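PDB 5GHU: probable fimbrial chaperone YadV from Escherichia coli K-12, which probably serves as a periplasmic folding chaperone for pilin subunits in fimbrial assembly and could contribute to adhesion to various surfaces. Local coordinates for residues I3-T8 with F90-V95; S150-N155 with F185-M190; K13-S18 with R123-K128. All coordinates share one frame; numbering follows the deposited sequence.

In the fold
Interactions 1 and 3 lie in the N-terminal immunoglobulin-like domain and interaction 2 in the C-terminal one, the two-domain plan of the periplasmic pilus chaperones. Interaction 1 and interaction 2 sit on opposite sides of the chain's centre, their own centres about 30 Å apart. Along the chain the segments of interactions 1 and 3 alternate (3-8, 13-18, 90-95, 123-128), so the two contacts interlock within one domain, with centres about 24 Å apart; interaction 2 follows in series. Each contact thus joins parts of a single domain, and interaction 3, about 7 Å from interaction 2 between closest atoms, lies on the N-terminal domain's side near the junction.

Interaction 1 (I3-T8 with F90-V95); sequences IVISGT and FNVLEV
Ile3 and Glu94 are joined by the one hydrogen bond of this contact, in which the backbone N of Ile3 donates to Glu94 OE1 at 2.9 Å, with an N-H...O angle of 156°. The Glu94 side chain can be followed outward. Its CB lies 3.8 Å from Ile3 CG1, an ordinary apolar distance. A chi1 of 69° sets CG between the backbone N and carbonyl carbon, and the chain then runs extended, sliding past Ile3 in the opposite direction. At the tip, OE1 meets the amide on its syn side, 23° out of the carboxylate plane, while also lying only 2.9 Å from Ile3 CG1, an unusually short approach. The second oxygen, OE2, accepts from the N of Asp2, so two successive amides grip one buried carboxylate.

Deeper in, the contact is hydrocarbon. Ile3 CG2 touches Val92 CG1 at 3.9 Å, the two side chains crossing at about a right angle. Ile5 reaches across with CD1, 3.8 Å from Val92 CG2 and 4.3 Å from Phe90 CD2, meeting the ring obliquely. The strand axes approach no closer than 8.7 Å, too far for backbone pairing: strand 3-5 bonds to 19-25, strand 86-95 to 31-38 and 114-123. Such facing strands, with alternate residues turned inward, form the core of an immunoglobulin-like beta sandwich.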
ATOM      1  N   ILE A   3     -12.718  -3.853  14.624  1.00 36.47           N
ATOM      2  CA  ILE A   3     -11.920  -4.885  13.979  1.00 35.63           C
ATOM      3  C   ILE A   3     -10.572  -4.346  13.553  1.00 37.20           C
ATOM      4  O   ILE A   3     -10.479  -3.331  12.870  1.00 36.58           O
ATOM      5  CB  ILE A   3     -12.640  -5.478  12.753  1.00 33.38           C
ATOM      6  CG1 ILE A   3     -14.043  -5.945  13.156  1.00 36.92           C
ATOM      7  CG2 ILE A   3     -11.824  -6.614  12.168  1.00 38.84           C
ATOM      8  CD1 ILE A   3     -14.056  -7.034  14.278  1.00 40.85           C
ATOM      9  N   VAL A   4      -9.529  -5.029  13.989  1.00 30.96           N
ATOM     10  CA  VAL A   4      -8.151  -4.694  13.667  1.00 29.80           C
ATOM     11  C   VAL A   4      -7.520  -5.780  12.810  1.00 31.36           C
ATOM     12  O   VAL A   4      -7.644  -6.965  13.110  1.00 32.33           O
ATOM     13  CB  VAL A   4      -7.333  -4.495  14.956  1.00 36.02           C
ATOM     14  CG1 VAL A   4      -5.883  -4.210  14.623  1.00 46.17           C
ATOM     15  CG2 VAL A   4      -7.946  -3.357  15.755  1.00 41.68           C
ATOM     16  N   ILE A   5      -6.852  -5.369  11.724  1.00 27.38           N
ATOM     17  CA  ILE A   5      -6.138  -6.265  10.870  1.00 24.92           C
ATOM     18  C   ILE A   5      -4.693  -6.349  11.349  1.00 30.10           C
ATOM     19  O   ILE A   5      -4.073  -5.319  11.639  1.00 32.49           O
ATOM     20  CB  ILE A   5      -6.174  -5.774   9.391  1.00 27.06           C
ATOM     21  CG1 ILE A   5      -7.603  -5.593   8.913  1.00 27.94           C
ATOM     22  CG2 ILE A   5      -5.402  -6.749   8.479  1.00 30.41           C
ATOM     23  CD1 ILE A   5      -7.643  -4.807   7.536  1.00 31.42           C
ATOM     24  N   SER A   6      -4.140  -7.556  11.423  1.00 30.20           N
ATOM     25  CA  SER A   6      -2.730  -7.709  11.829  1.00 28.86           C
ATOM     26  C   SER A   6      -1.862  -7.401  10.625  1.00 33.20           C
ATOM     27  O   SER A   6      -1.855  -8.131   9.653  1.00 36.19           O
ATOM     28  CB  SER A   6      -2.452  -9.103  12.333  1.00 32.57           C
ATOM     29  OG  SER A   6      -3.220  -9.347  13.522  1.00 34.94           O
ATOM     30  N   GLY A   7      -1.168  -6.275  10.664  1.00 35.49           N
ATOM     31  CA  GLY A   7      -0.330  -5.924   9.531  1.00 30.53           C
ATOM     32  C   GLY A   7      -0.923  -4.781   8.737  1.00 30.01           C
ATOM     33  O   GLY A   7      -2.148  -4.632   8.689  1.00 31.87           O
ATOM     34  N   THR A   8      -0.066  -3.975   8.118  1.00 27.60           N
ATOM     35  CA  THR A   8      -0.558  -2.847   7.360  1.00 28.07           C
ATOM     36  C   THR A   8      -0.511  -3.114   5.862  1.00 22.44           C
ATOM     37  O   THR A   8      -1.000  -2.294   5.080  1.00 26.03           O
ATOM     38  CB  THR A   8       0.228  -1.567   7.650  1.00 30.62           C
ATOM     39  OG1 THR A   8       1.604  -1.765   7.296  1.00 29.28           O
ATOM     40  CG2 THR A   8       0.092  -1.186   9.109  1.00 34.73           C
ATOM     41  N   PHE A  90      -7.229  -5.402   0.168  1.00 22.78           N
ATOM     42  CA  PHE A  90      -7.924  -6.289   1.101  1.00 21.77           C
ATOM     43  C   PHE A  90      -8.851  -5.457   1.981  1.00 24.17           C
ATOM     44  O   PHE A  90      -8.385  -4.584   2.714  1.00 27.15           O
ATOM     45  CB  PHE A  90      -6.902  -7.065   1.971  1.00 23.20           C
ATOM     46  CG  PHE A  90      -7.559  -7.961   2.996  1.00 25.42           C
ATOM     47  CD1 PHE A  90      -8.392  -8.981   2.590  1.00 25.44           C
ATOM     48  CD2 PHE A  90      -7.452  -7.697   4.348  1.00 22.70           C
ATOM     49  CE1 PHE A  90      -9.057  -9.796   3.492  1.00 27.50           C
ATOM     50  CE2 PHE A  90      -8.105  -8.502   5.263  1.00 28.36           C
ATOM     51  CZ  PHE A  90      -8.934  -9.547   4.829  1.00 29.29           C
ATOM     52  N   ASN A  91     -10.152  -5.743   1.893  1.00 25.64           N
ATOM     53  CA  ASN A  91     -11.179  -4.988   2.601  1.00 26.33           C
ATOM     54  C   ASN A  91     -11.797  -5.748   3.725  1.00 28.09           C
ATOM     55  O   ASN A  91     -12.098  -6.934   3.566  1.00 27.12           O
ATOM     56  CB  ASN A  91     -12.337  -4.628   1.658  1.00 28.21           C
ATOM     57  CG  ASN A  91     -11.909  -3.730   0.509  1.00 35.49           C
ATOM     58  OD1 ASN A  91     -12.175  -2.547   0.535  1.00 38.52           O
ATOM     59  ND2 ASN A  91     -11.260  -4.292  -0.497  1.00 34.17           N
ATOM     60  N   VAL A  92     -12.065  -5.033   4.817  1.00 27.15           N
ATOM     61  CA  VAL A  92     -12.790  -5.524   5.967  1.00 27.17           C
ATOM     62  C   VAL A  92     -13.910  -4.563   6.311  1.00 30.98           C
ATOM     63  O   VAL A  92     -13.673  -3.374   6.497  1.00 34.11           O
ATOM     64  CB  VAL A  92     -11.821  -5.676   7.135  1.00 28.16           C
ATOM     65  CG1 VAL A  92     -12.561  -6.036   8.388  1.00 33.05           C
ATOM     66  CG2 VAL A  92     -10.785  -6.716   6.730  1.00 31.96           C
ATOM     67  N   LEU A  93     -15.128  -5.081   6.380  1.00 30.86           N
ATOM     68  CA  LEU A  93     -16.304  -4.246   6.658  1.00 30.56           C
ATOM     69  C   LEU A  93     -17.008  -4.811   7.885  1.00 35.14           C
ATOM     70  O   LEU A  93     -17.364  -5.971   7.881  1.00 37.23           O
ATOM     71  CB  LEU A  93     -17.236  -4.222   5.410  1.00 31.93           C
ATOM     72  CG  LEU A  93     -18.570  -3.456   5.390  1.00 43.09           C
ATOM     73  CD1 LEU A  93     -19.703  -4.210   6.084  1.00 52.10           C
ATOM     74  CD2 LEU A  93     -18.374  -2.131   6.041  1.00 49.47           C
ATOM     75  N   GLU A  94     -17.198  -4.024   8.943  1.00 36.92           N
ATOM     76  CA  GLU A  94     -17.846  -4.569  10.153  1.00 35.20           C
ATOM     77  C   GLU A  94     -19.246  -3.993  10.283  1.00 42.23           C
ATOM     78  O   GLU A  94     -19.518  -2.901   9.827  1.00 44.92           O
ATOM     79  CB  GLU A  94     -17.012  -4.288  11.421  1.00 43.68           C
ATOM     80  CG  GLU A  94     -16.928  -2.827  11.869  1.00 49.85           C
ATOM     81  CD  GLU A  94     -15.780  -2.557  12.854  1.00 48.70           C
ATOM     82  OE1 GLU A  94     -14.687  -3.117  12.668  1.00 49.56           O
ATOM     83  OE2 GLU A  94     -15.956  -1.769  13.799  1.00 55.51           O
ATOM     84  N   VAL A  95     -20.125  -4.749  10.921  1.00 44.36           N
ATOM     85  CA  VAL A  95     -21.444  -4.207  11.240  1.00 50.57           C
ATOM     86  C   VAL A  95     -22.041  -4.957  12.438  1.00 56.26           C
ATOM     87  O   VAL A  95     -21.958  -6.197  12.540  1.00 47.71           O
ATOM     88  CB  VAL A  95     -22.333  -4.247   9.997  1.00 53.89           C
ATOM     89  CG1 VAL A  95     -22.461  -5.674   9.470  1.00 51.04           C
ATOM     90  CG2 VAL A  95     -23.670  -3.578  10.274  1.00 54.54           C
TER

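Interaction 2 (S150-N155 with F185-M190)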
ATOM      1  N   SER A 150       6.016  20.716  -8.440  1.00 29.91           N
ATOM      2  CA  SER A 150       5.804  19.282  -8.284  1.00 27.88           C
ATOM      3  C   SER A 150       7.017  18.538  -8.766  1.00 25.24           C
ATOM      4  O   SER A 150       7.866  19.124  -9.413  1.00 27.87           O
ATOM      5  CB  SER A 150       4.571  18.827  -9.063  1.00 31.18           C
ATOM      6  OG  SER A 150       4.704  19.291 -10.369  1.00 41.72           O
ATOM      7  N   LEU A 151       7.068  17.244  -8.437  1.00 24.27           N
ATOM      8  CA  LEU A 151       8.178  16.385  -8.794  1.00 23.03           C
ATOM      9  C   LEU A 151       7.648  15.303  -9.694  1.00 23.17           C
ATOM     10  O   LEU A 151       6.568  14.773  -9.451  1.00 24.87           O
ATOM     11  CB  LEU A 151       8.797  15.733  -7.589  1.00 20.85           C
ATOM     12  CG  LEU A 151       9.283  16.798  -6.617  1.00 23.59           C
ATOM     13  CD1 LEU A 151       9.634  16.143  -5.309  1.00 22.55           C
ATOM     14  CD2 LEU A 151      10.524  17.391  -7.209  1.00 30.18           C
ATOM     15  N   ARG A 152       8.437  14.968 -10.702  1.00 20.50           N
ATOM     16  CA  ARG A 152       8.148  13.754 -11.477  1.00 19.06           C
ATOM     17  C   ARG A 152       9.086  12.655 -10.992  1.00 19.34           C
ATOM     18  O   ARG A 152      10.307  12.873 -10.852  1.00 21.19           O
ATOM     19  CB  ARG A 152       8.322  14.013 -12.963  1.00 19.22           C
ATOM     20  CG  ARG A 152       8.068  12.775 -13.866  1.00 20.57           C
ATOM     21  CD  ARG A 152       9.330  11.976 -14.215  1.00 22.15           C
ATOM     22  NE  ARG A 152      10.205  12.753 -15.102  1.00 20.88           N
ATOM     23  CZ  ARG A 152      11.248  12.225 -15.769  1.00 20.52           C
ATOM     24  NH1 ARG A 152      11.533  10.915 -15.673  1.00 21.15           N
ATOM     25  NH2 ARG A 152      11.983  13.014 -16.572  1.00 21.03           N
ATOM     26  N   VAL A 153       8.523  11.504 -10.704  1.00 17.15           N
ATOM     27  CA  VAL A 153       9.267  10.422 -10.080  1.00 16.28           C
ATOM     28  C   VAL A 153       9.150   9.206 -11.008  1.00 19.82           C
ATOM     29  O   VAL A 153       8.059   8.916 -11.504  1.00 19.79           O
ATOM     30  CB  VAL A 153       8.708  10.073  -8.701  1.00 18.75           C
ATOM     31  CG1 VAL A 153       9.669   9.100  -7.923  1.00 20.63           C
ATOM     32  CG2 VAL A 153       8.529  11.362  -7.864  1.00 20.40           C
ATOM     33  N   THR A 154      10.281   8.551 -11.258  1.00 17.52           N
ATOM     34  CA  THR A 154      10.309   7.406 -12.197  1.00 15.68           C
ATOM     35  C   THR A 154      10.776   6.185 -11.441  1.00 18.03           C
ATOM     36  O   THR A 154      11.817   6.234 -10.792  1.00 18.40           O
ATOM     37  CB  THR A 154      11.244   7.712 -13.330  1.00 18.25           C
ATOM     38  OG1 THR A 154      10.660   8.751 -14.140  1.00 20.28           O
ATOM     39  CG2 THR A 154      11.445   6.507 -14.247  1.00 18.57           C
ATOM     40  N   ASN A 155      10.011   5.104 -11.569  1.00 15.97           N
ATOM     41  CA  ASN A 155      10.331   3.810 -10.919  1.00 16.03           C
ATOM     42  C   ASN A 155      10.792   2.822 -11.967  1.00 16.46           C
ATOM     43  O   ASN A 155       9.958   2.367 -12.746  1.00 17.11           O
ATOM     44  CB  ASN A 155       9.073   3.303 -10.240  1.00 18.18           C
ATOM     45  CG  ASN A 155       9.295   1.975  -9.499  1.00 16.02           C
ATOM     46  OD1 ASN A 155      10.365   1.402  -9.506  1.00 17.12           O
ATOM     47  ND2 ASN A 155       8.246   1.559  -8.810  1.00 17.38           N
ATOM     48  N   PHE A 185       7.753   0.225 -13.013  1.00 16.95           N
ATOM     49  CA  PHE A 185       7.967   0.643 -14.436  1.00 15.12           C
ATOM     50  C   PHE A 185       7.069   1.783 -14.864  1.00 15.37           C
ATOM     51  O   PHE A 185       6.458   1.729 -15.965  1.00 19.70           O
ATOM     52  CB  PHE A 185       7.789  -0.565 -15.406  1.00 17.04           C
ATOM     53  CG  PHE A 185       8.684  -1.745 -15.085  1.00 19.12           C
ATOM     54  CD1 PHE A 185      10.075  -1.616 -15.028  1.00 19.38           C
ATOM     55  CD2 PHE A 185       8.097  -2.960 -14.802  1.00 19.09           C
ATOM     56  CE1 PHE A 185      10.909  -2.722 -14.760  1.00 19.21           C
ATOM     57  CE2 PHE A 185       8.896  -4.079 -14.508  1.00 17.96           C
ATOM     58  CZ  PHE A 185      10.278  -3.981 -14.490  1.00 19.34           C
ATOM     59  N   SER A 186       6.934   2.798 -14.005  1.00 16.90           N
ATOM     60  CA  SER A 186       6.006   3.900 -14.272  1.00 16.06           C
ATOM     61  C   SER A 186       6.531   5.213 -13.699  1.00 15.63           C
ATOM     62  O   SER A 186       7.519   5.232 -12.957  1.00 16.97           O
ATOM     63  CB  SER A 186       4.659   3.569 -13.636  1.00 17.74           C
ATOM     64  OG  SER A 186       4.742   3.834 -12.215  1.00 20.26           O
ATOM     65  N   ASP A 187       5.878   6.267 -14.148  1.00 17.00           N
ATOM     66  CA  ASP A 187       6.103   7.611 -13.595  1.00 16.81           C
ATOM     67  C   ASP A 187       4.920   8.034 -12.753  1.00 19.19           C
ATOM     68  O   ASP A 187       3.769   7.639 -13.032  1.00 21.28           O
ATOM     69  CB  ASP A 187       6.237   8.632 -14.736  1.00 17.26           C
ATOM     70  CG  ASP A 187       7.556   8.575 -15.460  1.00 20.50           C
ATOM     71  OD1 ASP A 187       8.369   7.730 -15.160  1.00 19.13           O
ATOM     72  OD2 ASP A 187       7.736   9.390 -16.407  1.00 23.94           O
ATOM     73  N   GLU A 188       5.151   8.912 -11.749  1.00 18.23           N
ATOM     74  CA  GLU A 188       4.086   9.577 -11.058  1.00 22.07           C
ATOM     75  C   GLU A 188       4.561  11.011 -10.762  1.00 20.43           C
ATOM     76  O   GLU A 188       5.733  11.183 -10.447  1.00 23.40           O
ATOM     77  CB  GLU A 188       3.814   8.927  -9.695  1.00 25.25           C
ATOM     78  CG  GLU A 188       3.004   7.703  -9.709  1.00 34.22           C
ATOM     79  CD  GLU A 188       1.657   7.885 -10.328  1.00 32.91           C
ATOM     80  OE1 GLU A 188       1.147   9.034 -10.443  1.00 41.37           O
ATOM     81  OE2 GLU A 188       1.116   6.869 -10.777  1.00 31.46           O
ATOM     82  N   VAL A 189       3.644  11.946 -10.814  1.00 21.03           N
ATOM     83  CA  VAL A 189       3.908  13.328 -10.374  1.00 21.81           C
ATOM     84  C   VAL A 189       3.388  13.502  -8.937  1.00 25.10           C
ATOM     85  O   VAL A 189       2.280  13.063  -8.602  1.00 24.13           O
ATOM     86  CB  VAL A 189       3.275  14.359 -11.285  1.00 21.70           C
ATOM     87  CG1 VAL A 189       3.412  15.783 -10.629  1.00 23.96           C
ATOM     88  CG2 VAL A 189       3.963  14.318 -12.654  1.00 27.05           C
ATOM     89  N   MET A 190       4.185  14.171  -8.086  1.00 20.48           N
ATOM     90  CA  MET A 190       3.781  14.358  -6.700  1.00 20.76           C
ATOM     91  C   MET A 190       3.933  15.825  -6.420  1.00 21.71           C
ATOM     92  O   MET A 190       4.970  16.436  -6.756  1.00 24.83           O
ATOM     93  CB  MET A 190       4.653  13.502  -5.751  1.00 22.40           C
ATOM     94  CG  MET A 190       4.555  12.011  -6.045  1.00 20.66           C
ATOM     95  SD  MET A 190       5.688  11.144  -4.923  1.00 21.44           S
ATOM     96  CE  MET A 190       5.944   9.637  -5.853  1.00 24.18           C
TER
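Thr154 OG1 donates to Asp187 OD1 at 2.7 Å, approaching from above the carboxylate plane, and the same hydroxyl accepts a 2.8 Å hydrogen bond from Arg152 NH1. Thr154 OG1 lies in the guanidinium plane (4° out of it), so the hydroxyl links arginine and aspartate. The charged ends themselves stay apart: Arg152 NH1 and Asp187 OD2 are 4.2 Å from each other, with the oxygen well out of the guanidinium plane, which leaves only attraction between opposite charges. A chi2 of -94° brings Arg152 CD to 3.7 Å from Asp187 OD2, and the further bend at chi3 turns NE. Arg152 also makes a cation-pi contact with Phe141 of the neighbouring strand.

Beneath these groups runs regular antiparallel pairing. Leu151 and Met190 exchange two backbone hydrogen bonds, as do Val153 and Glu188; Arg152-Val189 and Thr154-Asp187 are the non-hydrogen-bonded pairs between and beyond them. Asn155 N reaches Ser186 O at 2.9 Å, but the return bond is weak. Phe185 and Ser186 both face Asn155 in a G1 beta bulge, consistent with the positive phi of Phe185 (54°).

Packing differs on the two faces. On the face bearing Leu151, Val153 and Met190, the extended methionine lays CE 3.7 Å from Val153 CG2, the side chains crossing at about a right angle; Leu151 there also meets Leu168 of the other sheet. On the side of Arg152 and Asp187, Ser150 CB rests 3.6 Å from Val189 CG1.

Buried Leu151, Val153 and Met190 thus turn into the C-terminal sandwich, while the opposite face carries the Arg152-Thr154-Asp187 group with Val189 beside it, where the nearby opposite charges would be expected to attract and partly compensate.

Interaction 3 (K13-S18 with R123-K128); sequences KSDQKS and RPDGLK
Lys13 and Arg123 form a single parallel beta bridge, their CA atoms 4.8 Å apart, where the outermost strand 9-13 lies beside strand 114-123 at the edge of the N-terminal immunoglobulin-like domain. Ser14 N donates to Arg123 O at 2.9 Å, with the donor 41° above the carbonyl plane. Directly after this bridge the first segment turns away: Lys13 to Gln16 make a type I beta turn, closed by Gln16 N bonding to Lys13 O. The other segment leaves by way of Pro124, which has no N-H to donate, and regular pairing goes no further.

The serine hydroxyl takes over where the backbone stops. With chi1 at 66°, Ser14 OG stands between its own N and carbonyl carbon, from where it accepts the amide of Asp125 at 3.0 Å and lies 3.4 Å from Pro124 CA. Ser14 therefore grips the other segment on either side of Pro124, at Arg123 O through its N-H and at Asp125 N through its hydroxyl.

Arg123 ties this edge to the rest of the molecule, as its NE forms a salt bridge with Glu85 and its NH2 another with Asp211 in the C-terminal domain. The side chains of Asp15 and Asp125 cross at about a right angle, but their carboxylates are modelled too close together, and their relation remains doubtful. Asp15 OD1 accepts a nearly straight bond (170°) from Gln16 NE2 at 2.8 Å.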
ATOM      1  N   LYS A  13       3.294 -13.996  -2.305  1.00 20.35           N
ATOM      2  CA  LYS A  13       4.299 -14.491  -3.254  1.00 20.53           C
ATOM      3  C   LYS A  13       3.657 -15.506  -4.141  1.00 19.94           C
ATOM      4  O   LYS A  13       2.852 -16.309  -3.693  1.00 21.16           O
ATOM      5  CB  LYS A  13       5.512 -15.056  -2.470  1.00 17.72           C
ATOM      6  CG  LYS A  13       6.206 -13.929  -1.669  1.00 19.82           C
ATOM      7  CD  LYS A  13       7.456 -14.506  -0.987  1.00 19.39           C
ATOM      8  CE  LYS A  13       8.060 -13.362  -0.146  1.00 17.99           C
ATOM      9  NZ  LYS A  13       9.341 -13.869   0.539  1.00 20.01           N
ATOM     10  N   SER A  14       4.003 -15.480  -5.430  1.00 20.10           N
ATOM     11  CA  SER A  14       3.248 -16.272  -6.400  1.00 20.72           C
ATOM     12  C   SER A  14       3.339 -17.782  -6.208  1.00 23.62           C
ATOM     13  O   SER A  14       2.471 -18.537  -6.680  1.00 25.24           O
ATOM     14  CB  SER A  14       3.686 -15.897  -7.817  1.00 27.35           C
ATOM     15  OG  SER A  14       5.032 -16.273  -8.056  1.00 25.01           O
ATOM     16  N   ASP A  15       4.375 -18.244  -5.497  1.00 21.51           N
ATOM     17  CA  ASP A  15       4.480 -19.690  -5.295  1.00 22.00           C
ATOM     18  C   ASP A  15       3.625 -20.205  -4.135  1.00 22.63           C
ATOM     19  O   ASP A  15       3.559 -21.413  -3.922  1.00 26.93           O
ATOM     20  CB  ASP A  15       5.957 -20.144  -5.120  1.00 23.78           C
ATOM     21  CG  ASP A  15       6.623 -19.529  -3.897  1.00 24.97           C
ATOM     22  OD1 ASP A  15       6.034 -19.606  -2.823  1.00 28.37           O
ATOM     23  OD2 ASP A  15       7.739 -19.068  -4.062  1.00 24.07           O
ATOM     24  N   GLN A  16       2.913 -19.316  -3.452  1.00 25.13           N
ATOM     25  CA  GLN A  16       2.068 -19.720  -2.315  1.00 24.17           C
ATOM     26  C   GLN A  16       0.654 -20.104  -2.732  1.00 25.86           C
ATOM     27  O   GLN A  16       0.003 -19.370  -3.491  1.00 27.86           O
ATOM     28  CB  GLN A  16       1.996 -18.569  -1.291  1.00 22.46           C
ATOM     29  CG  GLN A  16       3.367 -18.328  -0.622  1.00 24.10           C
ATOM     30  CD  GLN A  16       3.812 -19.629   0.134  1.00 40.10           C
ATOM     31  OE1 GLN A  16       3.317 -19.937   1.230  1.00 42.09           O
ATOM     32  NE2 GLN A  16       4.696 -20.418  -0.498  1.00 38.69           N
ATOM     33  N   LYS A  17       0.167 -21.220  -2.217  1.00 29.10           N
ATOM     34  CA  LYS A  17      -1.172 -21.672  -2.560  1.00 30.29           C
ATOM     35  C   LYS A  17      -2.187 -20.746  -1.901  1.00 30.12           C
ATOM     36  O   LYS A  17      -3.260 -20.496  -2.437  1.00 32.47           O
ATOM     37  CB  LYS A  17      -1.340 -23.143  -2.129  1.00 36.05           C
ATOM     38  CG  LYS A  17      -2.756 -23.648  -2.148  1.00 62.30           C
ATOM     39  CD  LYS A  17      -3.255 -23.899  -3.572  1.00 71.01           C
ATOM     40  CE  LYS A  17      -4.532 -24.732  -3.559  1.00 71.00           C
ATOM     41  NZ  LYS A  17      -4.350 -25.938  -2.720  1.00 71.24           N
ATOM     42  N   SER A  18      -1.827 -20.191  -0.750  1.00 29.67           N
ATOM     43  CA  SER A  18      -2.653 -19.186  -0.088  1.00 30.89           C
ATOM     44  C   SER A  18      -1.810 -18.432   0.929  1.00 30.52           C
ATOM     45  O   SER A  18      -0.669 -18.834   1.225  1.00 29.61           O
ATOM     46  CB  SER A  18      -3.857 -19.836   0.601  1.00 32.03           C
ATOM     47  OG  SER A  18      -3.384 -20.679   1.627  1.00 38.26           O
ATOM     48  N   ARG A 123       3.368 -10.757  -5.724  1.00 18.33           N
ATOM     49  CA  ARG A 123       4.763 -10.667  -6.115  1.00 17.50           C
ATOM     50  C   ARG A 123       5.168 -11.964  -6.826  1.00 18.20           C
ATOM     51  O   ARG A 123       5.389 -12.992  -6.185  1.00 19.44           O
ATOM     52  CB  ARG A 123       5.655 -10.441  -4.891  1.00 17.53           C
ATOM     53  CG  ARG A 123       7.114 -10.250  -5.283  1.00 18.59           C
ATOM     54  CD  ARG A 123       7.980 -10.000  -4.039  1.00 17.77           C
ATOM     55  NE  ARG A 123       7.575  -8.659  -3.574  1.00 16.61           N
ATOM     56  CZ  ARG A 123       7.754  -8.266  -2.321  1.00 18.12           C
ATOM     57  NH1 ARG A 123       8.401  -9.051  -1.446  1.00 18.76           N
ATOM     58  NH2 ARG A 123       7.308  -7.071  -1.934  1.00 16.47           N
ATOM     59  N   PRO A 124       5.260 -11.922  -8.161  1.00 18.56           N
ATOM     60  CA  PRO A 124       5.824 -13.087  -8.863  1.00 19.89           C
ATOM     61  C   PRO A 124       7.220 -13.397  -8.345  1.00 18.72           C
ATOM     62  O   PRO A 124       8.000 -12.489  -8.070  1.00 20.78           O
ATOM     63  CB  PRO A 124       5.871 -12.634 -10.332  1.00 24.01           C
ATOM     64  CG  PRO A 124       4.789 -11.514 -10.414  1.00 22.15           C
ATOM     65  CD  PRO A 124       4.892 -10.808  -9.068  1.00 20.40           C
ATOM     66  N   ASP A 125       7.526 -14.680  -8.247  1.00 21.97           N
ATOM     67  CA  ASP A 125       8.870 -15.084  -7.846  1.00 23.06           C
ATOM     68  C   ASP A 125       9.865 -14.679  -8.932  1.00 21.73           C
ATOM     69  O   ASP A 125       9.517 -14.678 -10.128  1.00 23.75           O
ATOM     70  CB  ASP A 125       8.935 -16.604  -7.725  1.00 22.86           C
ATOM     71  CG  ASP A 125       8.264 -17.166  -6.483  1.00 22.25           C
ATOM     72  OD1 ASP A 125       7.552 -16.487  -5.756  1.00 25.99           O
ATOM     73  OD2 ASP A 125       8.504 -18.322  -6.186  1.00 23.46           O
ATOM     74  N   GLY A 126      11.106 -14.425  -8.521  1.00 21.02           N
ATOM     75  CA  GLY A 126      12.193 -14.212  -9.444  1.00 23.19           C
ATOM     76  C   GLY A 126      12.357 -12.819 -10.019  1.00 22.12           C
ATOM     77  O   GLY A 126      13.108 -12.676 -10.990  1.00 24.84           O
ATOM     78  N   LEU A 127      11.735 -11.834  -9.413  1.00 20.79           N
ATOM     79  CA  LEU A 127      11.946 -10.473  -9.908  1.00 19.90           C
ATOM     80  C   LEU A 127      13.355  -9.979  -9.606  1.00 22.95           C
ATOM     81  O   LEU A 127      13.969 -10.360  -8.590  1.00 23.34           O
ATOM     82  CB  LEU A 127      10.946  -9.524  -9.298  1.00 19.70           C
ATOM     83  CG  LEU A 127       9.464  -9.844  -9.624  1.00 22.66           C
ATOM     84  CD1 LEU A 127       8.591  -8.868  -8.876  1.00 24.39           C
ATOM     85  CD2 LEU A 127       9.217  -9.691 -11.116  1.00 24.16           C
ATOM     86  N   LYS A 128      13.877  -9.160 -10.522  1.00 22.49           N
ATOM     87  CA  LYS A 128      15.198  -8.588 -10.356  1.00 23.12           C
ATOM     88  C   LYS A 128      15.247  -7.686  -9.125  1.00 20.84           C
ATOM     89  O   LYS A 128      14.346  -6.890  -8.898  1.00 23.44           O
ATOM     90  CB  LYS A 128      15.524  -7.750 -11.608  1.00 26.22           C
ATOM     91  CG  LYS A 128      16.868  -7.069 -11.548  1.00 39.54           C
ATOM     92  CD  LYS A 128      17.014  -6.099 -12.715  1.00 50.72           C
ATOM     93  CE  LYS A 128      18.397  -5.444 -12.702  1.00 62.23           C
ATOM     94  NZ  LYS A 128      18.628  -4.668 -11.454  1.00 70.06           N
TER